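Local coordinates for enterotoxin SEN variant (Staphylococcus aureus, PDB 6KRY), which probably acts as a superantigen toxin, as other members of the staphylococcal and streptococcal enterotoxin family do, at residues N113-E118 against K140-T145; R119-N124 against Y218-F223; E148-V153 against I176-N181. All coordinates share one frame; numbering follows the deposited sequence.

Contact 1 (N113-E118 against K140-T145)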
loop_
_atom_site.group_PDB
_atom_site.type_symbol
_atom_site.label_atom_id
_atom_site.label_comp_id
_atom_site.label_asym_id
_atom_site.label_seq_id
_atom_site.Cartn_x
_atom_site.Cartn_y
_atom_site.Cartn_z
ATOM N N ASN A 113 5.604 -19.183 2.433
ATOM C CA ASN A 113 4.567 -18.288 1.912
ATOM C C ASN A 113 4.729 -18.067 0.402
ATOM O O ASN A 113 3.907 -17.351 -0.232
ATOM C CB ASN A 113 4.607 -16.919 2.592
ATOM C CG ASN A 113 3.333 -16.129 2.386
ATOM O OD1 ASN A 113 2.223 -16.674 2.557
ATOM N ND2 ASN A 113 3.484 -14.844 2.069
ATOM N N GLN A 114 5.725 -18.713 -0.209
ATOM C CA GLN A 114 6.002 -18.452 -1.596
ATOM C C GLN A 114 5.216 -19.391 -2.509
ATOM O O GLN A 114 5.472 -20.588 -2.505
ATOM C CB GLN A 114 7.497 -18.633 -1.849
ATOM C CG GLN A 114 8.382 -17.871 -0.870
ATOM C CD GLN A 114 8.067 -16.398 -0.883
ATOM O OE1 GLN A 114 8.029 -15.771 -1.952
ATOM N NE2 GLN A 114 7.824 -15.827 0.296
ATOM N N LEU A 115 4.336 -18.851 -3.370
ATOM C CA LEU A 115 3.563 -19.717 -4.316
ATOM C C LEU A 115 4.436 -20.235 -5.472
ATOM O O LEU A 115 5.437 -19.632 -5.869
ATOM C CB LEU A 115 2.378 -18.932 -4.870
ATOM C CG LEU A 115 1.392 -18.461 -3.806
ATOM C CD1 LEU A 115 0.420 -17.504 -4.428
ATOM C CD2 LEU A 115 0.673 -19.655 -3.162
ATOM N N ASP A 116 4.010 -21.358 -6.050
ATOM C CA ASP A 116 4.760 -21.969 -7.171
ATOM C C ASP A 116 4.493 -21.173 -8.458
ATOM O O ASP A 116 5.270 -21.211 -9.385
ATOM C CB ASP A 116 4.439 -23.467 -7.325
ATOM C CG ASP A 116 2.977 -23.840 -7.580
ATOM O OD1 ASP A 116 2.101 -22.952 -7.561
ATOM O OD2 ASP A 116 2.718 -25.050 -7.793
ATOM N N GLU A 117 3.387 -20.434 -8.504
ATOM C CA GLU A 117 3.216 -19.466 -9.584
ATOM C C GLU A 117 2.315 -18.320 -9.121
ATOM O O GLU A 117 1.701 -18.429 -8.083
ATOM C CB GLU A 117 2.619 -20.136 -10.812
ATOM C CG GLU A 117 1.314 -20.834 -10.523
ATOM C CD GLU A 117 0.928 -21.834 -11.596
ATOM O OE1 GLU A 117 -0.283 -21.877 -11.947
ATOM O OE2 GLU A 117 1.840 -22.557 -12.087
ATOM N N GLU A 118 2.287 -17.259 -9.931
ATOM C CA GLU A 118 1.556 -16.034 -9.686
ATOM C C GLU A 118 0.089 -16.349 -9.411
ATOM O O GLU A 118 -0.536 -16.985 -10.222
ATOM C CB GLU A 118 1.548 -15.139 -10.932
ATOM C CG GLU A 118 2.874 -14.473 -11.238
ATOM C CD GLU A 118 3.301 -13.405 -10.249
ATOM O OE1 GLU A 118 2.534 -13.129 -9.289
ATOM O OE2 GLU A 118 4.399 -12.836 -10.441
ATOM N N LYS A 140 2.862 -13.311 -5.631
ATOM C CA LYS A 140 3.496 -14.595 -5.468
ATOM C C LYS A 140 3.346 -15.106 -4.036
ATOM O O LYS A 140 3.987 -16.096 -3.673
ATOM C CB LYS A 140 4.976 -14.507 -5.848
ATOM C CG LYS A 140 5.254 -14.815 -7.313
ATOM C CD LYS A 140 5.831 -16.214 -7.558
ATOM C CE LYS A 140 6.347 -16.375 -8.977
ATOM N NZ LYS A 140 7.207 -17.574 -9.124
ATOM N N LYS A 141 2.506 -14.458 -3.240
ATOM C CA LYS A 141 2.406 -14.687 -1.794
ATOM C C LYS A 141 1.062 -15.300 -1.446
ATOM O O LYS A 141 0.049 -14.836 -1.951
ATOM C CB LYS A 141 2.547 -13.364 -1.053
ATOM C CG LYS A 141 3.818 -12.596 -1.397
ATOM C CD LYS A 141 3.968 -11.272 -0.672
ATOM C CE LYS A 141 5.318 -10.646 -0.976
ATOM N NZ LYS A 141 5.330 -9.199 -0.792
ATOM N N ALA A 142 1.079 -16.330 -0.590
ATOM C CA ALA A 142 -0.159 -16.992 -0.131
ATOM C C ALA A 142 -0.927 -16.052 0.806
ATOM O O ALA A 142 -2.120 -15.846 0.646
ATOM C CB ALA A 142 0.134 -18.321 0.520
ATOM N N LYS A 143 -0.203 -15.489 1.777
ATOM C CA LYS A 143 -0.605 -14.398 2.618
ATOM C C LYS A 143 0.015 -13.125 2.053
ATOM O O LYS A 143 1.230 -13.078 1.902
ATOM C CB LYS A 143 -0.094 -14.553 4.054
ATOM C CG LYS A 143 -0.752 -15.658 4.862
ATOM C CD LYS A 143 -0.418 -15.569 6.324
ATOM C CE LYS A 143 -1.068 -16.722 7.043
ATOM N NZ LYS A 143 -0.766 -16.728 8.492
ATOM N N VAL A 144 -0.824 -12.105 1.824
ATOM C CA VAL A 144 -0.424 -10.865 1.144
ATOM C C VAL A 144 -0.987 -9.688 1.936
ATOM O O VAL A 144 -2.074 -9.787 2.514
ATOM C CB VAL A 144 -0.864 -10.860 -0.336
ATOM C CG1 VAL A 144 -2.374 -10.807 -0.504
ATOM C CG2 VAL A 144 -0.232 -9.742 -1.146
ATOM N N THR A 145 -0.224 -8.600 2.022
ATOM C CA THR A 145 -0.766 -7.437 2.718
ATOM C C THR A 145 -1.794 -6.732 1.827
ATOM O O THR A 145 -1.686 -6.711 0.586
ATOM C CB THR A 145 0.270 -6.420 3.183
ATOM O OG1 THR A 145 0.874 -5.867 2.018
ATOM C CG2 THR A 145 1.255 -7.059 4.146
#

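Contact 2 (R119-N124 against Y218-F223)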
loop_
_atom_site.group_PDB
_atom_site.type_symbol
_atom_site.label_atom_id
_atom_site.label_comp_id
_atom_site.label_asym_id
_atom_site.label_seq_id
_atom_site.Cartn_x
_atom_site.Cartn_y
_atom_site.Cartn_z
ATOM N N ARG A 119 -0.456 -15.856 -8.296
ATOM C CA ARG A 119 -1.869 -15.910 -8.044
ATOM C C ARG A 119 -2.474 -14.664 -8.682
ATOM O O ARG A 119 -1.875 -13.539 -8.580
ATOM C CB ARG A 119 -2.165 -15.951 -6.546
ATOM C CG ARG A 119 -3.560 -16.436 -6.164
ATOM C CD ARG A 119 -3.578 -17.128 -4.803
ATOM N NE ARG A 119 -3.197 -18.538 -4.740
ATOM C CZ ARG A 119 -2.903 -19.186 -3.622
ATOM N NH1 ARG A 119 -2.834 -18.551 -2.473
ATOM N NH2 ARG A 119 -2.660 -20.474 -3.653
ATOM N N VAL A 120 -3.609 -14.859 -9.369
ATOM C CA VAL A 120 -4.298 -13.784 -10.045
ATOM C C VAL A 120 -5.513 -13.364 -9.217
ATOM O O VAL A 120 -6.275 -14.192 -8.725
ATOM C CB VAL A 120 -4.690 -14.207 -11.476
ATOM C CG1 VAL A 120 -5.393 -13.074 -12.203
ATOM C CG2 VAL A 120 -3.458 -14.641 -12.270
ATOM N N ILE A 121 -5.678 -12.056 -9.035
ATOM C CA ILE A 121 -6.808 -11.471 -8.303
ATOM C C ILE A 121 -7.565 -10.525 -9.236
ATOM O O ILE A 121 -6.955 -9.629 -9.851
ATOM C CB ILE A 121 -6.296 -10.752 -7.046
ATOM C CG1 ILE A 121 -5.673 -11.765 -6.084
ATOM C CG2 ILE A 121 -7.420 -9.947 -6.419
ATOM C CD1 ILE A 121 -5.049 -11.153 -4.845
ATOM N N GLY A 122 -8.874 -10.769 -9.362
ATOM C CA GLY A 122 -9.755 -9.994 -10.268
ATOM C C GLY A 122 -10.139 -8.676 -9.614
ATOM O O GLY A 122 -10.392 -8.640 -8.419
ATOM N N VAL A 123 -10.133 -7.612 -10.415
ATOM C CA VAL A 123 -10.584 -6.281 -10.024
ATOM C C VAL A 123 -11.687 -5.845 -10.994
ATOM O O VAL A 123 -11.432 -5.623 -12.162
ATOM C CB VAL A 123 -9.412 -5.273 -10.047
ATOM C CG1 VAL A 123 -9.853 -3.919 -9.517
ATOM C CG2 VAL A 123 -8.166 -5.778 -9.325
ATOM N N ASN A 124 -12.907 -5.722 -10.490
ATOM C CA ASN A 124 -14.017 -5.161 -11.259
ATOM C C ASN A 124 -14.088 -3.654 -11.009
ATOM O O ASN A 124 -13.768 -3.183 -9.902
ATOM C CB ASN A 124 -15.334 -5.821 -10.881
ATOM C CG ASN A 124 -15.394 -7.239 -11.394
ATOM O OD1 ASN A 124 -15.491 -8.163 -10.602
ATOM N ND2 ASN A 124 -15.351 -7.394 -12.709
ATOM N N TYR A 218 -9.692 -13.527 -2.074
ATOM C CA TYR A 218 -10.132 -12.158 -2.151
ATOM C C TYR A 218 -10.271 -11.739 -3.612
ATOM O O TYR A 218 -9.545 -12.189 -4.508
ATOM C CB TYR A 218 -9.225 -11.215 -1.346
ATOM C CG TYR A 218 -9.655 -11.126 0.087
ATOM C CD1 TYR A 218 -9.323 -12.113 1.005
ATOM C CD2 TYR A 218 -10.487 -10.099 0.508
ATOM C CE1 TYR A 218 -9.848 -12.105 2.292
ATOM C CE2 TYR A 218 -11.004 -10.067 1.791
ATOM C CZ TYR A 218 -10.680 -11.067 2.689
ATOM O OH TYR A 218 -11.136 -11.003 3.977
ATOM N N HIS A 219 -11.222 -10.850 -3.846
ATOM C CA HIS A 219 -11.340 -10.138 -5.127
ATOM C C HIS A 219 -11.705 -8.697 -4.777
ATOM O O HIS A 219 -12.050 -8.394 -3.618
ATOM C CB HIS A 219 -12.352 -10.783 -6.074
ATOM C CG HIS A 219 -13.757 -10.772 -5.578
ATOM N ND1 HIS A 219 -14.242 -11.772 -4.750
ATOM C CD2 HIS A 219 -14.766 -9.891 -5.743
ATOM C CE1 HIS A 219 -15.494 -11.512 -4.427
ATOM N NE2 HIS A 219 -15.866 -10.386 -5.075
ATOM N N ILE A 220 -11.537 -7.819 -5.748
ATOM C CA ILE A 220 -11.625 -6.373 -5.464
ATOM C C ILE A 220 -12.671 -5.756 -6.373
ATOM O O ILE A 220 -12.742 -6.108 -7.547
ATOM C CB ILE A 220 -10.246 -5.749 -5.657
ATOM C CG1 ILE A 220 -9.267 -6.414 -4.687
ATOM C CG2 ILE A 220 -10.277 -4.236 -5.469
ATOM C CD1 ILE A 220 -7.828 -6.054 -4.972
ATOM N N ASP A 221 -13.472 -4.841 -5.818
ATOM C CA ASP A 221 -14.362 -4.036 -6.629
ATOM C C ASP A 221 -14.029 -2.562 -6.389
ATOM O O ASP A 221 -13.949 -2.123 -5.247
ATOM C CB ASP A 221 -15.825 -4.306 -6.317
ATOM C CG ASP A 221 -16.244 -5.760 -6.443
ATOM O OD1 ASP A 221 -15.898 -6.376 -7.457
ATOM O OD2 ASP A 221 -16.886 -6.259 -5.488
ATOM N N VAL A 222 -13.891 -1.803 -7.480
ATOM C CA VAL A 222 -13.629 -0.377 -7.436
ATOM C C VAL A 222 -14.891 0.367 -7.917
ATOM O O VAL A 222 -15.440 0.028 -9.002
ATOM C CB VAL A 222 -12.417 -0.036 -8.327
ATOM C CG1 VAL A 222 -12.193 1.463 -8.439
ATOM C CG2 VAL A 222 -11.146 -0.729 -7.832
ATOM N N PHE A 223 -15.315 1.383 -7.153
ATOM C CA PHE A 223 -16.469 2.221 -7.501
ATOM C C PHE A 223 -15.958 3.643 -7.659
ATOM O O PHE A 223 -15.380 4.189 -6.738
ATOM C CB PHE A 223 -17.573 2.092 -6.445
ATOM C CG PHE A 223 -18.136 0.702 -6.313
ATOM C CD1 PHE A 223 -19.113 0.246 -7.182
ATOM C CD2 PHE A 223 -17.637 -0.180 -5.366
ATOM C CE1 PHE A 223 -19.601 -1.048 -7.088
ATOM C CE2 PHE A 223 -18.130 -1.471 -5.267
ATOM C CZ PHE A 223 -19.110 -1.896 -6.124
HETATM O O HOH W 1 -13.906 -8.577 -8.750
#

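Contact 3 (E148-V153 against I176-N181)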
loop_
_atom_site.group_PDB
_atom_site.type_symbol
_atom_site.label_atom_id
_atom_site.label_comp_id
_atom_site.label_asym_id
_atom_site.label_seq_id
_atom_site.Cartn_x
_atom_site.Cartn_y
_atom_site.Cartn_z
ATOM N N GLU A 148 -0.155 -4.180 -0.366
ATOM C CA GLU A 148 0.362 -4.638 -1.669
ATOM C C GLU A 148 -0.755 -4.629 -2.714
ATOM O O GLU A 148 -0.569 -4.110 -3.816
ATOM C CB GLU A 148 0.996 -6.016 -1.561
ATOM C CG GLU A 148 1.461 -6.547 -2.903
ATOM C CD GLU A 148 2.339 -7.789 -2.827
ATOM O OE1 GLU A 148 2.889 -8.104 -1.724
ATOM O OE2 GLU A 148 2.426 -8.469 -3.873
ATOM N N LEU A 149 -1.908 -5.198 -2.360
ATOM C CA LEU A 149 -3.074 -5.271 -3.291
ATOM C C LEU A 149 -3.589 -3.866 -3.641
ATOM O O LEU A 149 -3.812 -3.565 -4.813
ATOM C CB LEU A 149 -4.205 -6.111 -2.684
ATOM C CG LEU A 149 -3.840 -7.538 -2.286
ATOM C CD1 LEU A 149 -5.065 -8.305 -1.809
ATOM C CD2 LEU A 149 -3.160 -8.273 -3.454
ATOM N N ASP A 150 -3.810 -3.036 -2.610
ATOM C CA ASP A 150 -4.312 -1.673 -2.737
ATOM C C ASP A 150 -3.378 -0.854 -3.641
ATOM O O ASP A 150 -3.817 -0.165 -4.557
ATOM C CB ASP A 150 -4.461 -1.034 -1.359
ATOM C CG ASP A 150 -5.294 0.225 -1.281
ATOM O OD1 ASP A 150 -6.057 0.500 -2.233
ATOM O OD2 ASP A 150 -5.166 0.914 -0.238
ATOM N N THR A 151 -2.076 -0.938 -3.395
ATOM C CA THR A 151 -1.134 -0.156 -4.128
ATOM C C THR A 151 -1.142 -0.553 -5.607
ATOM O O THR A 151 -1.159 0.315 -6.464
ATOM C CB THR A 151 0.282 -0.307 -3.564
ATOM O OG1 THR A 151 0.275 0.154 -2.220
ATOM C CG2 THR A 151 1.276 0.481 -4.375
ATOM N N LYS A 152 -1.130 -1.866 -5.891
ATOM C CA LYS A 152 -1.150 -2.354 -7.268
ATOM C C LYS A 152 -2.421 -1.908 -8.013
ATOM O O LYS A 152 -2.357 -1.428 -9.167
ATOM C CB LYS A 152 -1.007 -3.871 -7.263
ATOM C CG LYS A 152 0.403 -4.337 -6.976
ATOM C CD LYS A 152 0.545 -5.827 -6.943
ATOM C CE LYS A 152 2.013 -6.193 -6.909
ATOM N NZ LYS A 152 2.249 -7.612 -6.532
ATOM N N VAL A 153 -3.569 -1.949 -7.338
ATOM C CA VAL A 153 -4.813 -1.407 -7.919
ATOM C C VAL A 153 -4.722 0.117 -8.147
ATOM O O VAL A 153 -5.073 0.608 -9.243
ATOM C CB VAL A 153 -6.021 -1.742 -7.031
ATOM C CG1 VAL A 153 -7.305 -1.091 -7.504
ATOM C CG2 VAL A 153 -6.236 -3.233 -7.013
ATOM N N ILE A 176 -12.480 1.488 -2.931
ATOM C CA ILE A 176 -11.950 0.181 -3.237
ATOM C C ILE A 176 -12.395 -0.774 -2.135
ATOM O O ILE A 176 -12.122 -0.574 -0.993
ATOM C CB ILE A 176 -10.427 0.212 -3.416
ATOM C CG1 ILE A 176 -9.956 -1.207 -3.707
ATOM C CG2 ILE A 176 -9.697 0.829 -2.228
ATOM C CD1 ILE A 176 -8.514 -1.346 -4.098
ATOM N N PHE A 177 -13.129 -1.817 -2.549
ATOM C CA PHE A 177 -13.690 -2.812 -1.677
ATOM C C PHE A 177 -12.941 -4.132 -1.817
ATOM O O PHE A 177 -12.734 -4.581 -2.911
ATOM C CB PHE A 177 -15.125 -3.141 -2.091
ATOM C CG PHE A 177 -16.173 -2.399 -1.319
ATOM C CD1 PHE A 177 -16.649 -2.911 -0.122
ATOM C CD2 PHE A 177 -16.649 -1.180 -1.778
ATOM C CE1 PHE A 177 -17.612 -2.219 0.602
ATOM C CE2 PHE A 177 -17.601 -0.490 -1.050
ATOM C CZ PHE A 177 -18.085 -1.020 0.126
ATOM N N PHE A 178 -12.637 -4.758 -0.692
ATOM C CA PHE A 178 -11.969 -6.040 -0.636
ATOM C C PHE A 178 -13.000 -7.058 -0.166
ATOM O O PHE A 178 -13.492 -6.926 0.956
ATOM C CB PHE A 178 -10.757 -5.973 0.300
ATOM C CG PHE A 178 -9.693 -5.015 -0.180
ATOM C CD1 PHE A 178 -9.754 -3.670 0.132
ATOM C CD2 PHE A 178 -8.656 -5.463 -0.984
ATOM C CE1 PHE A 178 -8.782 -2.791 -0.325
ATOM C CE2 PHE A 178 -7.694 -4.579 -1.455
ATOM C CZ PHE A 178 -7.759 -3.249 -1.115
ATOM N N HIS A 179 -13.354 -8.009 -1.032
ATOM C CA HIS A 179 -14.450 -8.986 -0.766
ATOM C C HIS A 179 -13.879 -10.395 -0.657
ATOM O O HIS A 179 -13.116 -10.791 -1.525
ATOM C CB HIS A 179 -15.468 -9.011 -1.918
ATOM C CG HIS A 179 -16.399 -7.853 -1.887
ATOM N ND1 HIS A 179 -16.277 -6.791 -2.758
ATOM C CD2 HIS A 179 -17.427 -7.560 -1.055
ATOM C CE1 HIS A 179 -17.225 -5.899 -2.490
ATOM N NE2 HIS A 179 -17.918 -6.331 -1.429
ATOM N N SER A 180 -14.306 -11.151 0.358
ATOM C CA SER A 180 -13.928 -12.566 0.446
ATOM C C SER A 180 -14.740 -13.377 -0.587
ATOM O O SER A 180 -15.967 -13.296 -0.648
ATOM C CB SER A 180 -14.084 -13.092 1.865
ATOM O OG SER A 180 -15.432 -13.063 2.266
ATOM N N ASN A 181 -14.036 -14.195 -1.377
ATOM C CA ASN A 181 -14.623 -15.098 -2.347
ATOM C C ASN A 181 -15.591 -16.077 -1.680
ATOM O O ASN A 181 -16.625 -16.375 -2.237
ATOM C CB ASN A 181 -13.568 -15.927 -3.083
ATOM C CG ASN A 181 -12.643 -15.069 -3.912
ATOM O OD1 ASN A 181 -12.873 -13.878 -4.019
ATOM N ND2 ASN A 181 -11.599 -15.662 -4.472
#

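Contact 1 (N113-E118 against K140-T145)
Asn-113 meets Lys-143 with its side-chain amide, which pairs with the backbone of that residue. OD1 accepts the N-H of Lys-143 at 2.8 Å on a lone pair in the amide plane, while ND2 donates to Lys-143 O at 2.9 Å in a nearly straight bond (174°). Chi1 (-163°) sets CG anti to the backbone N, and chi2 (47°) then turns the amide so that OD1 and ND2 face Lys-143 N and O. Asparagine suits the site because its short planar group offers a donor and an acceptor together. The backbone O of Asn-113 takes the N-H of Ala-142 at 3.0 Å. Gln-114 and Lys-141 form an antiparallel, non-hydrogen-bonded pair at the start of strand 114-127 and just past the end of strand 130-139, neighbours in the beta-grasp sheet. Their polar ends diverge, Gln-114 NE2 turning to Asp-82 and Lys-141 NZ to Glu-148. Leu-115 N donates to Lys-140 O at 2.8 Å, and Leu-115 CD1 lies 3.7 Å from Lys-141 O and CD2 4.0 Å from Ala-142 CB. Past the corner at Asp-116 and Glu-117, the Glu-118 carboxylate lies against Lys-140 CG, the exposed side chains crossing at about a right angle.

Contact 2 (R119-N124 against Y218-F223)
Gly-122 and Asn-124 join Ile-220 and Val-222 through a parallel ladder of backbone hydrogen bonds. Ile-220 N donates to Gly-122 O at 3.0 Å, Ile-220 O receives the N-H of Asn-124, and Val-222 N donates to Asn-124 O at 2.8 Å. Ile-220 thus bonds to the residues before and after its register partner Val-123, which is the parallel pattern.

Apolar contacts fill one face. Val-123 and Ile-220 lie side by side, pointing the same way, and Val-123 CG1, anti to the backbone N (chi1 -175°), comes 3.8 Å from Val-222 CG2. Ile-121 CG2 meets Ile-220 CD1 at 4.2 Å. Beta-branched residues suit such a strand, being compact and at ease in extended backbone.

Polar groups take the other face, where the Asn-124 amide and Asp-221 carboxylate run alongside each other, nearly coplanar (28°), with Asp-221 OD1 3.5 Å from Asn-124 CB. A water lies between Asn-124 OD1 and Ile-220 O.

Strand 218-225 is the middle one of five in the beta-grasp sheet, with 173-180 on one flank and 114-127 on the other; 130-139 lies beyond 114-127, and helix 146-161 packs on the aliphatic face through Leu-149, Val-153 and Leu-157.

Contact 3 (E148-V153 against I176-N181)
Val-153 and Ile-176 reach toward each other tip to tip, and this is the tighter of the two apolar meetings between helix and strand. Val-153 CG1 lies 3.6 Å from Ile-176 CD1. The isoleucine chain is extended, with CG1 anti to the backbone N (chi1 179°) and CD1 anti again beyond it (chi2 172°), which sends the methyl out to the helix. Isoleucine suits the place because its two branches do different work: the CG1-CD1 arm reaches Val-153, while CG2 packs beside Asp-150 OD1 at 3.7 Å.

The aromatic contact belongs to Phe-178, whose ring turns its edge to the helix: CE2 is 4.0 Å from Leu-149 CB, and CZ is 4.0 Å from Asp-150 CB, both carbons lying near the ring plane. In the beta-grasp fold a helix packs across one face of a mixed sheet; here helix 146-161 lies on strand 173-180, the axes of 148-153 and 176-180 passing 10.5 Å apart at 137°. Ile-176 and Phe-178, two residues apart, both turn toward the helix. The ring of Phe-178 also meets that of Phe-188 on the neighbouring strand 188-191.

The polar element is Asp-150, buried, with OD1 3.6 Å from Ile-176 CD1. Its carboxylate is satisfied outside the two segments, OD1 in a salt bridge with Arg-154 and OD2 by the hydroxyl of Tyr-207.

Contact 3 is buried throughout, contact 2 is partly buried, and contact 1 lies at the surface. Their chemistry follows: contact 3 relies on apolar packing, contact 2 adds a backbone ladder to an aliphatic face, and contact 1 depends on hydrogen bonds to main chain, one pair of them made by a side-chain amide. Contacts 1 and 2 share strand 114-127, whose beginning and middle they use. Contacts 2 and 3 hold adjacent strands of one sheet, 218-225 and 173-180, joined by Phe-177 N to Asp-221 O and by His-219 to Asn-181. The salt bridge between Lys-141 and Glu-148 ties contact 1 to the helix of contact 3.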